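Local structure of OsmC family protein (Rhodothermus marinus, 5CML) at residues K4-E9 with L16-D21; F8-G13 with F85-A90. The protein probably hydrolyses carboxyl esters, this chain being the alpha/beta-hydrolase esterase domain of a longer protein that also carries an OsmC domain. All blocks are in the same frame, centred on the assembly; numbering follows the deposited sequence.

Contact 1: residues K4-E9 with L16-D21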
loop_
_atom_site.group_PDB
_atom_site.type_symbol
_atom_site.label_atom_id
_atom_site.label_comp_id
_atom_site.label_asym_id
_atom_site.label_seq_id
_atom_site.Cartn_x
_atom_site.Cartn_y
_atom_site.Cartn_z
ATOM N N LYS A 4 0.356 -18.352 3.134
ATOM C CA LYS A 4 -0.934 -18.944 2.786
ATOM C C LYS A 4 -1.686 -18.127 1.744
ATOM O O LYS A 4 -1.650 -16.915 1.763
ATOM C CB LYS A 4 -1.836 -19.078 4.017
ATOM C CG LYS A 4 -1.275 -19.945 5.119
ATOM C CD LYS A 4 -2.325 -20.184 6.200
ATOM C CE LYS A 4 -1.824 -21.154 7.241
ATOM N NZ LYS A 4 -2.852 -21.359 8.284
ATOM N N THR A 5 -2.415 -18.812 0.869
ATOM C CA THR A 5 -3.346 -18.154 -0.032
ATOM C C THR A 5 -4.682 -18.014 0.684
ATOM O O THR A 5 -5.123 -18.941 1.353
ATOM C CB THR A 5 -3.513 -18.930 -1.336
ATOM O OG1 THR A 5 -2.263 -18.948 -2.030
ATOM C CG2 THR A 5 -4.556 -18.278 -2.227
ATOM N N VAL A 6 -5.281 -16.825 0.583
ATOM C CA VAL A 6 -6.573 -16.561 1.172
ATOM C C VAL A 6 -7.500 -16.002 0.129
ATOM O O VAL A 6 -7.074 -15.442 -0.877
ATOM C CB VAL A 6 -6.509 -15.578 2.365
ATOM C CG1 VAL A 6 -5.551 -16.095 3.426
ATOM C CG2 VAL A 6 -6.158 -14.168 1.921
ATOM N N THR A 7 -8.783 -16.166 0.387
ATOM C CA THR A 7 -9.817 -15.623 -0.471
ATOM C C THR A 7 -10.871 -14.943 0.389
ATOM O O THR A 7 -11.138 -15.355 1.510
ATOM C CB THR A 7 -10.454 -16.722 -1.346
ATOM O OG1 THR A 7 -9.431 -17.383 -2.098
ATOM C CG2 THR A 7 -11.388 -16.119 -2.306
ATOM N N PHE A 8 -11.447 -13.874 -0.136
ATOM C CA PHE A 8 -12.519 -13.177 0.546
ATOM C C PHE A 8 -13.333 -12.418 -0.466
ATOM O O PHE A 8 -12.917 -12.263 -1.612
ATOM C CB PHE A 8 -11.997 -12.218 1.614
ATOM C CG PHE A 8 -10.985 -11.228 1.100
ATOM C CD1 PHE A 8 -9.647 -11.555 1.039
ATOM C CD2 PHE A 8 -11.391 -9.972 0.652
ATOM C CE1 PHE A 8 -8.717 -10.648 0.560
ATOM C CE2 PHE A 8 -10.477 -9.068 0.168
ATOM C CZ PHE A 8 -9.125 -9.408 0.122
ATOM N N GLU A 9 -14.495 -11.949 -0.034
ATOM C CA GLU A 9 -15.419 -11.261 -0.927
ATOM C C GLU A 9 -15.521 -9.781 -0.622
ATOM O O GLU A 9 -15.325 -9.368 0.516
ATOM C CB GLU A 9 -16.805 -11.889 -0.837
ATOM C CG GLU A 9 -16.885 -13.256 -1.469
ATOM C CD GLU A 9 -18.300 -13.801 -1.494
ATOM O OE1 GLU A 9 -19.254 -13.017 -1.277
ATOM O OE2 GLU A 9 -18.453 -15.019 -1.725
ATOM N N LEU A 16 -12.035 -12.111 -4.159
ATOM C CA LEU A 16 -10.703 -11.522 -4.215
ATOM C C LEU A 16 -9.700 -12.499 -3.621
ATOM O O LEU A 16 -10.038 -13.259 -2.718
ATOM C CB LEU A 16 -10.686 -10.187 -3.459
ATOM C CG LEU A 16 -11.664 -9.124 -3.973
ATOM C CD1 LEU A 16 -11.948 -8.072 -2.931
ATOM C CD2 LEU A 16 -11.083 -8.484 -5.215
ATOM N N ALA A 17 -8.470 -12.496 -4.134
ATOM C CA ALA A 17 -7.422 -13.359 -3.584
ATOM C C ALA A 17 -6.304 -12.511 -3.023
ATOM O O ALA A 17 -6.056 -11.393 -3.480
ATOM C CB ALA A 17 -6.883 -14.300 -4.639
ATOM N N ALA A 18 -5.617 -13.063 -2.033
ATOM C CA ALA A 18 -4.481 -12.394 -1.438
ATOM C C ALA A 18 -3.562 -13.451 -0.856
ATOM O O ALA A 18 -3.874 -14.637 -0.887
ATOM C CB ALA A 18 -4.934 -11.413 -0.373
ATOM N N ARG A 19 -2.416 -13.014 -0.364
ATOM C CA ARG A 19 -1.453 -13.899 0.276
ATOM C C ARG A 19 -1.244 -13.410 1.700
ATOM O O ARG A 19 -1.083 -12.217 1.924
ATOM C CB ARG A 19 -0.124 -13.919 -0.491
ATOM C CG ARG A 19 -0.241 -14.456 -1.906
ATOM C CD ARG A 19 -0.336 -15.962 -1.935
ATOM N NE ARG A 19 0.981 -16.553 -2.150
ATOM C CZ ARG A 19 1.282 -17.838 -1.961
ATOM N NH1 ARG A 19 0.362 -18.693 -1.533
ATOM N NH2 ARG A 19 2.520 -18.264 -2.190
ATOM N N LEU A 20 -1.289 -14.341 2.648
ATOM C CA LEU A 20 -1.112 -14.043 4.058
ATOM C C LEU A 20 0.192 -14.665 4.545
ATOM O O LEU A 20 0.368 -15.877 4.491
ATOM C CB LEU A 20 -2.302 -14.570 4.871
ATOM C CG LEU A 20 -2.213 -14.369 6.378
ATOM C CD1 LEU A 20 -2.179 -12.897 6.726
ATOM C CD2 LEU A 20 -3.373 -15.074 7.064
ATOM N N ASP A 21 1.111 -13.816 4.979
ATOM C CA ASP A 21 2.423 -14.238 5.448
ATOM C C ASP A 21 2.422 -14.189 6.969
ATOM O O ASP A 21 2.135 -13.136 7.555
ATOM C CB ASP A 21 3.515 -13.314 4.894
ATOM C CG ASP A 21 3.611 -13.336 3.370
ATOM O OD1 ASP A 21 3.093 -14.256 2.721
ATOM O OD2 ASP A 21 4.235 -12.417 2.803
#
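The Phe-8 ring is overlapped on one face by Leu-16, whose CB stands 4.1 Å from the centroid of the Phe-8 ring and 23° off its normal, which meets the geometry of a CH-pi contact. The leucine crosses the ring obliquely, so that Leu-16 CD1 comes within 3.6 Å of Phe-8 CE2. Ala-18 approaches from another direction: its CB lies near the ring plane, 4.0 Å from Phe-8 CE1 at the edge. Phe-8 CG takes the crowded position between backbone N and carbonyl carbon (chi1 54°), and the end of the ring thereby comes closer to strand 15-22. Farther along the same face, Val-6 divides its branches, CG2 touching Ala-18 CB at 3.8 Å and CG1 touching Leu-20 CB at 3.9 Å. Leu-62 of strand 59-65 and Phe-94 of helix 85-98 continue this apolar layer.

The other face carries Thr-5, Thr-7, Ala-17 and Arg-19. Bent at chi2 and chi3, the arginine brings NH1 to within 2.7 Å of Thr-5 OG1 and donates a hydrogen bond to it. With 131° at the hydrogen and the hydroxyl oxygen tilted from the guanidinium plane, that bond is clearly bent.

Between the faces, six backbone hydrogen bonds join Lys-4 to Leu-20, Val-6 to Ala-18 and Phe-8 to Leu-16, each pair bonding in both directions. Leu-16 N meets Phe-8 O at 2.7 Å, nearly along the C=O axis. This is an antiparallel beta hairpin at the margin of the mixed sheet, where Arg-19 is also backbone-bonded to Arg-63. Its chemistry is two-sided: Val-6, Phe-8, Ala-18 and Leu-20 form a buried apolar surface, whereas the exposed face bearing Thr-5 and Arg-19 holds a hydroxyl and a charged guanidinium.

Contact 2: residues F8-G13 with F85-A90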
loop_
_atom_site.group_PDB
_atom_site.type_symbol
_atom_site.label_atom_id
_atom_site.label_comp_id
_atom_site.label_asym_id
_atom_site.label_seq_id
_atom_site.Cartn_x
_atom_site.Cartn_y
_atom_site.Cartn_z
ATOM N N PHE A 8 -11.447 -13.874 -0.136
ATOM C CA PHE A 8 -12.519 -13.177 0.546
ATOM C C PHE A 8 -13.333 -12.418 -0.466
ATOM O O PHE A 8 -12.917 -12.263 -1.612
ATOM C CB PHE A 8 -11.997 -12.218 1.614
ATOM C CG PHE A 8 -10.985 -11.228 1.100
ATOM C CD1 PHE A 8 -9.647 -11.555 1.039
ATOM C CD2 PHE A 8 -11.391 -9.972 0.652
ATOM C CE1 PHE A 8 -8.717 -10.648 0.560
ATOM C CE2 PHE A 8 -10.477 -9.068 0.168
ATOM C CZ PHE A 8 -9.125 -9.408 0.122
ATOM N N GLU A 9 -14.495 -11.949 -0.034
ATOM C CA GLU A 9 -15.419 -11.261 -0.927
ATOM C C GLU A 9 -15.521 -9.781 -0.622
ATOM O O GLU A 9 -15.325 -9.368 0.516
ATOM C CB GLU A 9 -16.805 -11.889 -0.837
ATOM C CG GLU A 9 -16.885 -13.256 -1.469
ATOM C CD GLU A 9 -18.300 -13.801 -1.494
ATOM O OE1 GLU A 9 -19.254 -13.017 -1.277
ATOM O OE2 GLU A 9 -18.453 -15.019 -1.725
ATOM N N ASN A 10 -15.829 -8.980 -1.637
ATOM C CA ASN A 10 -16.160 -7.589 -1.390
ATOM C C ASN A 10 -17.673 -7.480 -1.244
ATOM O O ASN A 10 -18.391 -8.501 -1.208
ATOM C CB ASN A 10 -15.608 -6.661 -2.493
ATOM C CG ASN A 10 -16.140 -6.984 -3.871
ATOM O OD1 ASN A 10 -17.180 -7.625 -4.020
ATOM N ND2 ASN A 10 -15.419 -6.529 -4.898
ATOM N N ASN A 11 -18.169 -6.258 -1.126
ATOM C CA ASN A 11 -19.576 -6.083 -0.808
ATOM C C ASN A 11 -20.495 -6.324 -2.024
ATOM O O ASN A 11 -21.720 -6.284 -1.894
ATOM C CB ASN A 11 -19.802 -4.694 -0.191
ATOM C CG ASN A 11 -19.401 -3.567 -1.103
ATOM O OD1 ASN A 11 -19.367 -3.719 -2.319
ATOM N ND2 ASN A 11 -19.081 -2.419 -0.515
ATOM N N ARG A 12 -19.899 -6.611 -3.182
ATOM C CA ARG A 12 -20.645 -7.050 -4.366
ATOM C C ARG A 12 -20.560 -8.560 -4.575
ATOM O O ARG A 12 -21.047 -9.094 -5.579
ATOM C CB ARG A 12 -20.135 -6.338 -5.610
ATOM C CG ARG A 12 -20.276 -4.836 -5.526
ATOM C CD ARG A 12 -20.084 -4.166 -6.876
ATOM N NE ARG A 12 -20.137 -2.711 -6.763
ATOM C CZ ARG A 12 -21.247 -2.007 -6.552
ATOM N NH1 ARG A 12 -22.424 -2.615 -6.421
ATOM N NH2 ARG A 12 -21.180 -0.685 -6.463
ATOM N N GLY A 13 -19.949 -9.254 -3.625
ATOM C CA GLY A 13 -19.866 -10.699 -3.688
ATOM C C GLY A 13 -18.835 -11.176 -4.688
ATOM O O GLY A 13 -18.841 -12.336 -5.090
ATOM N N PHE A 85 -11.412 1.372 -3.817
ATOM C CA PHE A 85 -11.339 1.513 -2.370
ATOM C C PHE A 85 -12.091 0.423 -1.621
ATOM O O PHE A 85 -11.623 -0.042 -0.569
ATOM C CB PHE A 85 -11.872 2.880 -1.952
ATOM C CG PHE A 85 -10.898 3.980 -2.180
ATOM C CD1 PHE A 85 -9.721 4.020 -1.463
ATOM C CD2 PHE A 85 -11.130 4.944 -3.126
ATOM C CE1 PHE A 85 -8.805 5.025 -1.669
ATOM C CE2 PHE A 85 -10.213 5.971 -3.334
ATOM C CZ PHE A 85 -9.048 6.001 -2.607
ATOM N N GLU A 86 -13.240 0.006 -2.155
ATOM C CA GLU A 86 -14.017 -1.055 -1.522
ATOM C C GLU A 86 -13.242 -2.370 -1.422
ATOM O O GLU A 86 -13.384 -3.085 -0.447
ATOM C CB GLU A 86 -15.327 -1.293 -2.275
ATOM C CG GLU A 86 -16.026 -2.643 -1.955
ATOM C CD GLU A 86 -16.122 -3.017 -0.452
ATOM O OE1 GLU A 86 -16.013 -2.149 0.450
ATOM O OE2 GLU A 86 -16.294 -4.220 -0.176
ATOM N N ASP A 87 -12.427 -2.697 -2.415
ATOM C CA ASP A 87 -11.622 -3.913 -2.314
ATOM C C ASP A 87 -10.637 -3.830 -1.161
ATOM O O ASP A 87 -10.404 -4.820 -0.483
ATOM C CB ASP A 87 -10.887 -4.189 -3.623
ATOM C CG ASP A 87 -11.832 -4.534 -4.745
ATOM O OD1 ASP A 87 -12.985 -4.918 -4.456
ATOM O OD2 ASP A 87 -11.429 -4.413 -5.917
ATOM N N LEU A 88 -10.038 -2.664 -0.936
ATOM C CA LEU A 88 -9.142 -2.495 0.209
ATOM C C LEU A 88 -9.921 -2.609 1.519
ATOM O O LEU A 88 -9.480 -3.271 2.458
ATOM C CB LEU A 88 -8.431 -1.148 0.144
ATOM C CG LEU A 88 -6.919 -1.183 0.190
ATOM C CD1 LEU A 88 -6.332 -2.127 -0.878
ATOM C CD2 LEU A 88 -6.414 0.244 0.026
ATOM N N ARG A 89 -11.100 -1.991 1.576
ATOM C CA ARG A 89 -11.930 -2.111 2.770
ATOM C C ARG A 89 -12.303 -3.573 3.006
ATOM O O ARG A 89 -12.311 -4.017 4.150
ATOM C CB ARG A 89 -13.193 -1.245 2.655
ATOM C CG ARG A 89 -12.894 0.236 2.552
ATOM C CD ARG A 89 -14.158 0.989 2.257
ATOM N NE ARG A 89 -13.861 2.404 2.073
ATOM C CZ ARG A 89 -14.225 3.121 1.020
ATOM N NH1 ARG A 89 -14.947 2.581 0.036
ATOM N NH2 ARG A 89 -13.865 4.393 0.956
ATOM N N ALA A 90 -12.577 -4.315 1.931
ATOM C CA ALA A 90 -12.948 -5.726 2.037
ATOM C C ALA A 90 -11.805 -6.553 2.634
ATOM O O ALA A 90 -12.029 -7.517 3.400
ATOM C CB ALA A 90 -13.341 -6.270 0.672
HETATM O O HOH W 1 -14.246 -9.187 3.383
#
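Two partners grip Glu-86 OE2: the backbone N of Asn-11, which donates a hydrogen bond at 2.9 Å, and Arg-93, whose NH2 forms a salt bridge with it. The Asn-11 N-H arrives from above the carboxylate plane, and its bond is bent. The Asn-11 side chain uses the same carboxylate differently, laying its amide over it with the planes 9° apart; Asn-11 ND2 is 3.0 Å from Glu-86 CD, a stack and not a hydrogen bond. An alanine here, in place of Glu-86, would remove the acceptor of Asn-11 N, the carboxylate stacked on its amide and the salt-bridge partner of Arg-93, and would probably loosen the hold of the turn on the helix.

Asn-10 makes the straighter connection. Its ND2 donates to the syn lone pair of Asp-87 OD1 at 3.0 Å and 177°, with amide and carboxylate nearly coplanar. Asn-10 OD1 meanwhile accepts from Arg-12 N at 3.0 Å, closing an Asx turn, and from Glu-14 N.

Closer to the strand, Ala-90 CB packs 3.7 Å from Asn-10 CA, and Asp-87 O lies at the edge of the Phe-8 ring. One water donates to both Glu-9 O and Ala-90 O, the latter at 2.8 Å.

Asn-10 to Gly-13 form a type I beta turn, the Asx turn sharing its first residue: together they make up a hairpin connection docked on the first turns of helix 85-98 in this alpha/beta-hydrolase fold.

Overall arrangement
Contacts 1 and 2 share Phe-8 and Glu-9, and their centres are 12 Å apart. The first pairs the two hairpin strands; the second carries their connecting turn onto helix 85-98. Leu-16 joins the two directly, for its CD1 packs 3.7 Å from Asp-87 OD1 and 3.9 Å from Asn-10 CB. Thus one leucine methyl borders both the apolar hairpin face and the polar link to the helix. Each contact is centred 16 Å from the centre of the chain, on the same side of it. Neither includes a residue of the probable catalytic triad, Ser-109, His-229 and Asp-200; contact 1 builds the N-terminal hairpin, and contact 2 ties its turn to the hydrolase domain.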